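Local coordinates for putative effector, AYWB SAP54-like protein ('Echinacea purpurea' witches'-broom phytoplasma, PDB 6INR) that probably acts as a phytoplasma effector that engages plant MADS transcription factors and so causes phyllody, the conversion of floral organs towards leaf-like ones, at residues P16-H19 with N20-E24; I71-Q74 with K75-L78; K79-K82 with N83-N86. All coordinates share one frame; numbering follows the deposited sequence.

Contact 1 of 3, residues P16-H19 with N20-E24. With CD (cadmium ion), chain D.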
loop_
_atom_site.group_PDB
_atom_site.type_symbol
_atom_site.label_atom_id
_atom_site.label_comp_id
_atom_site.label_asym_id
_atom_site.label_seq_id
_atom_site.Cartn_x
_atom_site.Cartn_y
_atom_site.Cartn_z
ATOM N N PRO A 16 -13.080 -20.051 -14.054
ATOM C CA PRO A 16 -12.141 -19.910 -12.970
ATOM C C PRO A 16 -10.740 -19.420 -13.363
ATOM O O PRO A 16 -10.198 -18.568 -12.675
ATOM C CB PRO A 16 -12.083 -21.331 -12.388
ATOM C CG PRO A 16 -12.475 -22.221 -13.495
ATOM C CD PRO A 16 -13.546 -21.440 -14.193
ATOM N N VAL A 17 -10.148 -19.953 -14.426
ATOM C CA VAL A 17 -8.818 -19.449 -14.863
ATOM C C VAL A 17 -8.846 -17.942 -15.149
ATOM O O VAL A 17 -8.026 -17.202 -14.620
ATOM C CB VAL A 17 -8.229 -20.190 -16.082
ATOM C CG1 VAL A 17 -6.814 -19.670 -16.425
ATOM C CG2 VAL A 17 -8.205 -21.684 -15.808
ATOM N N TYR A 18 -9.786 -17.501 -15.977
ATOM C CA TYR A 18 -10.029 -16.055 -16.198
ATOM C C TYR A 18 -10.116 -15.283 -14.874
ATOM O O TYR A 18 -9.424 -14.273 -14.651
ATOM C CB TYR A 18 -11.315 -15.824 -16.996
ATOM C CG TYR A 18 -11.538 -14.380 -17.393
ATOM C CD1 TYR A 18 -12.171 -13.482 -16.535
ATOM C CD2 TYR A 18 -11.131 -13.917 -18.636
ATOM C CE1 TYR A 18 -12.368 -12.153 -16.900
ATOM C CE2 TYR A 18 -11.326 -12.610 -19.018
ATOM C CZ TYR A 18 -11.932 -11.731 -18.149
ATOM O OH TYR A 18 -12.101 -10.430 -18.565
ATOM N N HIS A 19 -10.965 -15.793 -13.995
ATOM C CA HIS A 19 -11.265 -15.139 -12.722
ATOM C C HIS A 19 -9.961 -14.948 -11.935
ATOM O O HIS A 19 -9.685 -13.888 -11.387
ATOM C CB HIS A 19 -12.298 -15.994 -11.955
ATOM C CG HIS A 19 -12.491 -15.607 -10.512
ATOM N ND1 HIS A 19 -13.264 -14.534 -10.117
ATOM C CD2 HIS A 19 -12.027 -16.171 -9.367
ATOM C CE1 HIS A 19 -13.261 -14.445 -8.799
ATOM N NE2 HIS A 19 -12.509 -15.420 -8.318
ATOM N N ASN A 20 -9.144 -15.984 -11.940
ATOM C CA ASN A 20 -7.868 -15.966 -11.216
ATOM C C ASN A 20 -6.794 -15.074 -11.805
ATOM O O ASN A 20 -5.967 -14.565 -11.081
ATOM C CB ASN A 20 -7.310 -17.375 -11.050
ATOM C CG ASN A 20 -7.954 -18.104 -9.903
ATOM O OD1 ASN A 20 -9.094 -17.804 -9.500
ATOM N ND2 ASN A 20 -7.226 -19.048 -9.342
ATOM N N LEU A 21 -6.784 -14.901 -13.115
ATOM C CA LEU A 21 -5.762 -14.018 -13.736
ATOM C C LEU A 21 -6.135 -12.589 -13.380
ATOM O O LEU A 21 -5.307 -11.773 -13.034
ATOM C CB LEU A 21 -5.622 -14.223 -15.256
ATOM C CG LEU A 21 -5.256 -15.643 -15.694
ATOM C CD1 LEU A 21 -5.219 -15.781 -17.217
ATOM C CD2 LEU A 21 -3.929 -16.088 -15.088
ATOM N N THR A 22 -7.414 -12.332 -13.351
ATOM C CA THR A 22 -7.869 -11.026 -12.937
ATOM C C THR A 22 -7.500 -10.746 -11.477
ATOM O O THR A 22 -7.034 -9.657 -11.153
ATOM C CB THR A 22 -9.360 -10.882 -13.154
ATOM O OG1 THR A 22 -9.579 -10.724 -14.553
ATOM C CG2 THR A 22 -9.887 -9.663 -12.461
ATOM N N ILE A 23 -7.699 -11.727 -10.602
ATOM C CA ILE A 23 -7.389 -11.518 -9.162
ATOM C C ILE A 23 -5.882 -11.368 -8.970
ATOM O O ILE A 23 -5.434 -10.436 -8.333
ATOM C CB ILE A 23 -7.919 -12.606 -8.177
ATOM C CG1 ILE A 23 -9.455 -12.756 -8.235
ATOM C CG2 ILE A 23 -7.529 -12.249 -6.744
ATOM C CD1 ILE A 23 -10.217 -11.483 -7.915
ATOM N N GLU A 24 -5.118 -12.292 -9.523
ATOM C CA GLU A 24 -3.658 -12.220 -9.440
ATOM C C GLU A 24 -3.096 -10.877 -9.863
ATOM O O GLU A 24 -2.161 -10.386 -9.239
ATOM C CB GLU A 24 -3.001 -13.328 -10.233
ATOM C CG GLU A 24 -3.273 -14.687 -9.602
ATOM C CD GLU A 24 -2.396 -15.793 -10.144
ATOM O OE1 GLU A 24 -2.291 -15.908 -11.382
ATOM O OE2 GLU A 24 -1.817 -16.556 -9.325
HETATM CD CD CD D . -14.994 -13.246 -11.487
#
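His-19 and Ile-23 meet one turn apart in a local contact within the first turns of helix 16-49, near the surface at the end of the molecule where the chain enters its first helix. The two side chains lie side by side and point the same way. Ile-23 sets its CG1 over one face of the imidazole, 4.3 Å from the ring centroid and 19° off the ring normal, a CH-pi contact displaced toward the rim on the NE2 side. The ring edge does different work: in its own plane, His-19 ND1 binds a cadmium ion at 2.6 Å. With CG swung opposite the backbone N (chi1 168°), the imidazole can offer a nitrogen to the metal and a face to the isoleucine at once. Histidine suits such a place because its flat ring is both a ligand and a hydrocarbon-compatible surface.

Asn-20 brings its OD1 to the imidazole edge, 3.4 Å from His-19 CD2, with the amide plane turned 47° from the ring. That oxygen accepts a hydrogen bond from the backbone N of Asn-86, so the amide ties the helix start to the end of the modelled chain. On another side of the helix, Val-17 CG1 touches Leu-21 CD1 at 4.3 Å. Backbone bonds from Asn-20 N to Pro-16 O and from Ile-23 N to His-19 O hold these side chains in step, and Pro-16, having no N-H to donate, is well placed in a first turn. Branched Ile-23 is buried against Tyr-81, Leu-84 and Leu-85. The arrangement is that of i to i+4 packing in the opening turns of an antiparallel helical hairpin, in which the histidine of the pair also binds a cadmium ion at the surface.

Contact 2 of 3, residues I71-Q74 with K75-L78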
loop_
_atom_site.group_PDB
_atom_site.type_symbol
_atom_site.label_atom_id
_atom_site.label_comp_id
_atom_site.label_asym_id
_atom_site.label_seq_id
_atom_site.Cartn_x
_atom_site.Cartn_y
_atom_site.Cartn_z
ATOM N N ILE A 71 -1.175 1.625 3.917
ATOM C CA ILE A 71 -0.543 0.306 3.837
ATOM C C ILE A 71 -1.429 -0.687 4.568
ATOM O O ILE A 71 -1.515 -1.870 4.226
ATOM C CB ILE A 71 0.873 0.256 4.454
ATOM C CG1 ILE A 71 1.872 1.016 3.580
ATOM C CG2 ILE A 71 1.339 -1.199 4.622
ATOM C CD1 ILE A 71 3.323 0.827 3.978
ATOM N N ASP A 72 -2.131 -0.173 5.565
ATOM C CA ASP A 72 -2.933 -1.006 6.469
ATOM C C ASP A 72 -4.127 -1.594 5.772
ATOM O O ASP A 72 -4.395 -2.775 5.909
ATOM C CB ASP A 72 -3.416 -0.220 7.697
ATOM C CG ASP A 72 -2.437 -0.309 8.872
ATOM O OD1 ASP A 72 -1.805 -1.383 9.042
ATOM O OD2 ASP A 72 -2.295 0.688 9.623
ATOM N N ASN A 73 -4.839 -0.742 5.037
ATOM C CA ASN A 73 -5.976 -1.170 4.185
ATOM C C ASN A 73 -5.534 -2.145 3.134
ATOM O O ASN A 73 -6.183 -3.144 2.891
ATOM C CB ASN A 73 -6.646 -0.007 3.469
ATOM C CG ASN A 73 -7.251 0.965 4.424
ATOM O OD1 ASN A 73 -8.362 0.754 4.910
ATOM N ND2 ASN A 73 -6.499 2.011 4.756
ATOM N N GLN A 74 -4.412 -1.822 2.506
ATOM C CA GLN A 74 -3.946 -2.593 1.354
ATOM C C GLN A 74 -3.623 -3.998 1.776
ATOM O O GLN A 74 -3.915 -4.942 1.055
ATOM C CB GLN A 74 -2.769 -1.916 0.677
ATOM C CG GLN A 74 -3.207 -0.566 0.157
ATOM C CD GLN A 74 -2.098 0.269 -0.377
ATOM O OE1 GLN A 74 -0.962 0.150 0.040
ATOM N NE2 GLN A 74 -2.433 1.145 -1.333
ATOM N N LYS A 75 -3.086 -4.144 2.974
ATOM C CA LYS A 75 -2.842 -5.500 3.502
ATOM C C LYS A 75 -4.155 -6.205 3.838
ATOM O O LYS A 75 -4.304 -7.413 3.691
ATOM C CB LYS A 75 -1.947 -5.468 4.726
ATOM C CG LYS A 75 -0.575 -4.877 4.464
ATOM C CD LYS A 75 0.445 -5.400 5.444
ATOM C CE LYS A 75 0.134 -4.991 6.880
ATOM N NZ LYS A 75 1.150 -5.528 7.837
ATOM N N GLU A 76 -5.124 -5.425 4.261
ATOM C CA GLU A 76 -6.511 -5.925 4.411
ATOM C C GLU A 76 -7.059 -6.471 3.077
ATOM O O GLU A 76 -7.510 -7.623 2.981
ATOM C CB GLU A 76 -7.456 -4.802 4.893
ATOM C CG GLU A 76 -7.787 -4.764 6.377
ATOM C CD GLU A 76 -8.996 -3.864 6.662
ATOM O OE1 GLU A 76 -8.855 -2.621 6.533
ATOM O OE2 GLU A 76 -10.091 -4.396 6.998
ATOM N N GLN A 77 -7.031 -5.617 2.057
ATOM C CA GLN A 77 -7.514 -5.975 0.692
ATOM C C GLN A 77 -6.808 -7.179 0.196
ATOM O O GLN A 77 -7.379 -8.051 -0.408
ATOM C CB GLN A 77 -7.201 -4.897 -0.330
ATOM C CG GLN A 77 -8.363 -4.018 -0.663
ATOM C CD GLN A 77 -7.907 -2.654 -1.079
ATOM O OE1 GLN A 77 -7.353 -2.447 -2.161
ATOM N NE2 GLN A 77 -8.148 -1.694 -0.210
ATOM N N LEU A 78 -5.525 -7.185 0.451
ATOM C CA LEU A 78 -4.668 -8.263 0.011
ATOM C C LEU A 78 -5.246 -9.561 0.547
ATOM O O LEU A 78 -5.378 -10.565 -0.166
ATOM C CB LEU A 78 -3.261 -8.014 0.553
ATOM C CG LEU A 78 -2.063 -8.715 -0.048
ATOM C CD1 LEU A 78 -1.931 -8.369 -1.529
ATOM C CD2 LEU A 78 -0.833 -8.278 0.741
#
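Ile-71 accepts at its O a backbone bond from Lys-75 N, 3.0 Å long, and the same i to i+4 pattern continues from Glu-76 N to Asp-72 O and from Leu-78 N to Gln-74 O, in unbroken alpha-helical geometry. Over the first of these bonds, the side chains of Ile-71 and Lys-75 slant past one another. The branch CG2 of Ile-71 meets CG of Lys-75 at 4.1 Å, and that same lysine methylene lies 3.2 Å from Ile-71 O. Lysine can serve here as a hydrocarbon near its root and a charge at its tip: the chain bends at chi3 (-64°), and NZ remains 5.2 Å from Asp-72 OD1. This is no salt bridge, but the opposite charges may still attract each other weakly.

Helix 55-84 is one arm of an antiparallel two-helix hairpin, and its residues divide between the face turned to helix 16-49 and the faces turned to solvent. Gln-74 belongs to the former. Its CG stands opposite the carbonyl carbon (chi1 -62°) and the chain runs on extended, which carries the amide over to the partner helix, where OE1 accepts a hydrogen bond from Asn-37 ND2 while the side chain touches Leu-30 and Ile-34. A long amide fits this seam, since its methylenes can pack among aliphatic neighbours while its oxygen is satisfied. Ile-71 also touches Asn-37, and Gln-77 reaches Leu-30.

On the exposed side, Asn-73 and Glu-76 are suitably polar. Asn-73 OD1 comes within 3.8 Å of Glu-76 OE1, with amide and carboxylate planes 37° apart; an amide oxygen and an ionised carboxylate oxygen are both acceptors, so the two merely lie near each other.

Contact 3 of 3, residues K79-K82 with N83-N86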
loop_
_atom_site.group_PDB
_atom_site.type_symbol
_atom_site.label_atom_id
_atom_site.label_comp_id
_atom_site.label_asym_id
_atom_site.label_seq_id
_atom_site.Cartn_x
_atom_site.Cartn_y
_atom_site.Cartn_z
ATOM N N LYS A 79 -5.669 -9.497 1.803
ATOM C CA LYS A 79 -6.239 -10.676 2.483
ATOM C C LYS A 79 -7.502 -11.126 1.775
ATOM O O LYS A 79 -7.668 -12.301 1.446
ATOM C CB LYS A 79 -6.532 -10.414 3.976
ATOM C CG LYS A 79 -5.619 -11.198 4.916
ATOM C CD LYS A 79 -6.132 -11.201 6.354
ATOM C CE LYS A 79 -5.625 -12.412 7.151
ATOM N NZ LYS A 79 -6.361 -12.608 8.436
ATOM N N THR A 80 -8.391 -10.172 1.558
ATOM C CA THR A 80 -9.658 -10.445 0.867
ATOM C C THR A 80 -9.434 -11.024 -0.538
ATOM O O THR A 80 -10.109 -11.976 -0.954
ATOM C CB THR A 80 -10.502 -9.180 0.701
ATOM O OG1 THR A 80 -10.746 -8.593 1.986
ATOM C CG2 THR A 80 -11.815 -9.511 0.003
ATOM N N TYR A 81 -8.490 -10.434 -1.269
ATOM C CA TYR A 81 -8.184 -10.904 -2.642
ATOM C C TYR A 81 -7.728 -12.344 -2.619
ATOM O O TYR A 81 -8.136 -13.137 -3.445
ATOM C CB TYR A 81 -7.126 -10.054 -3.374
ATOM C CG TYR A 81 -7.656 -8.793 -4.034
ATOM C CD1 TYR A 81 -8.708 -8.837 -4.936
ATOM C CD2 TYR A 81 -7.067 -7.572 -3.791
ATOM C CE1 TYR A 81 -9.181 -7.677 -5.550
ATOM C CE2 TYR A 81 -7.538 -6.411 -4.383
ATOM C CZ TYR A 81 -8.589 -6.458 -5.265
ATOM O OH TYR A 81 -9.035 -5.271 -5.840
ATOM N N LYS A 82 -6.858 -12.664 -1.672
ATOM C CA LYS A 82 -6.352 -14.054 -1.528
ATOM C C LYS A 82 -7.489 -15.021 -1.182
ATOM O O LYS A 82 -7.490 -16.153 -1.621
ATOM C CB LYS A 82 -5.208 -14.148 -0.507
ATOM C CG LYS A 82 -3.983 -13.300 -0.870
ATOM C CD LYS A 82 -2.902 -13.270 0.193
ATOM C CE LYS A 82 -2.206 -14.615 0.335
ATOM N NZ LYS A 82 -1.055 -14.577 1.282
ATOM N N ASN A 83 -8.472 -14.545 -0.423
ATOM C CA ASN A 83 -9.680 -15.350 -0.105
ATOM C C ASN A 83 -10.367 -15.741 -1.412
ATOM O O ASN A 83 -10.680 -16.906 -1.665
ATOM C CB ASN A 83 -10.702 -14.552 0.721
ATOM C CG ASN A 83 -10.591 -14.788 2.209
ATOM O OD1 ASN A 83 -10.161 -15.847 2.658
ATOM N ND2 ASN A 83 -11.029 -13.805 2.988
ATOM N N LEU A 84 -10.588 -14.720 -2.225
ATOM C CA LEU A 84 -11.305 -14.841 -3.512
ATOM C C LEU A 84 -10.763 -15.891 -4.460
ATOM O O LEU A 84 -11.528 -16.602 -5.091
ATOM C CB LEU A 84 -11.354 -13.515 -4.252
ATOM C CG LEU A 84 -12.462 -12.550 -3.817
ATOM C CD1 LEU A 84 -12.166 -11.139 -4.270
ATOM C CD2 LEU A 84 -13.790 -12.990 -4.403
ATOM N N LEU A 85 -9.445 -15.964 -4.570
ATOM C CA LEU A 85 -8.796 -16.866 -5.561
ATOM C C LEU A 85 -9.509 -18.223 -5.697
ATOM O O LEU A 85 -9.832 -18.868 -4.693
ATOM C CB LEU A 85 -7.309 -17.086 -5.271
ATOM C CG LEU A 85 -6.331 -15.985 -5.697
ATOM C CD1 LEU A 85 -4.930 -16.282 -5.194
ATOM C CD2 LEU A 85 -6.303 -15.820 -7.207
ATOM N N ASN A 86 -9.731 -18.610 -6.961
ATOM C CA ASN A 86 -10.424 -19.867 -7.376
ATOM C C ASN A 86 -11.910 -19.670 -7.672
ATOM O O ASN A 86 -12.332 -19.758 -8.823
ATOM C CB ASN A 86 -10.257 -20.970 -6.337
ATOM C CG ASN A 86 -8.891 -21.625 -6.404
ATOM O OD1 ASN A 86 -7.869 -20.962 -6.649
ATOM N ND2 ASN A 86 -8.860 -22.936 -6.181
#
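Lys-79 and Thr-80 receive the two firm backbone bonds of this last helical turn, from Asn-83 N to Lys-79 O at 3.0 Å and from Leu-84 N to Thr-80 O at 3.1 Å. The next bond, from Leu-85 N to Tyr-81 O, has lengthened to 3.3 Å and is weak. Leu-85 is where the chain departs from helical geometry, its psi having swung to 133°, and the backbone then carries Asn-86 across to the start of helix 16-49.

Around this helix end, Tyr-81 and Leu-84 make the apolar side-chain contact, with Leu-84 CD1 approaching Tyr-81 CD1 obliquely at 4.2 Å. The side chain of Tyr-81 also touches Asn-26, Ile-27 and Leu-30 of the other helix, and a large ring with a polar hydroxyl suits a partly exposed place at the seam. Beyond the final turn, Leu-85 has its CB 3.8 Å from Lys-82 O; with CG opposite its own carbonyl carbon (chi1 -79°), its side chain touches helix 16-49, where an aliphatic residue such as leucine is fitting. On the outer side, polar Lys-79, Thr-80 and Asn-83 suit the exposed surface, since their polar groups can meet water there. The whole is the C-terminal end of a helix in an antiparallel helical hairpin, closing against the start of its partner.

How the contacts relate
Contact 1 opens the series on helix 16-49; contacts 2 and 3 follow on helix 55-84, where their segments adjoin in sequence and their centres lie 12 Å apart. Because the two helices run antiparallel, the start of the first and the end of the second come together: the centres of contacts 1 and 3 are only 10 Å apart, and they touch, with Ile-23 CG2 packing on Tyr-81 O at 3.5 Å. Contact 2 lies nearer the middle of the molecule, its centre 20 Å from that of contact 1. Contacts 2 and 3 thus run along helix 55-84 from near the middle to the hairpin's open end, where contact 1 supplies the start of the partner helix and near which both ends of the modelled chain lie.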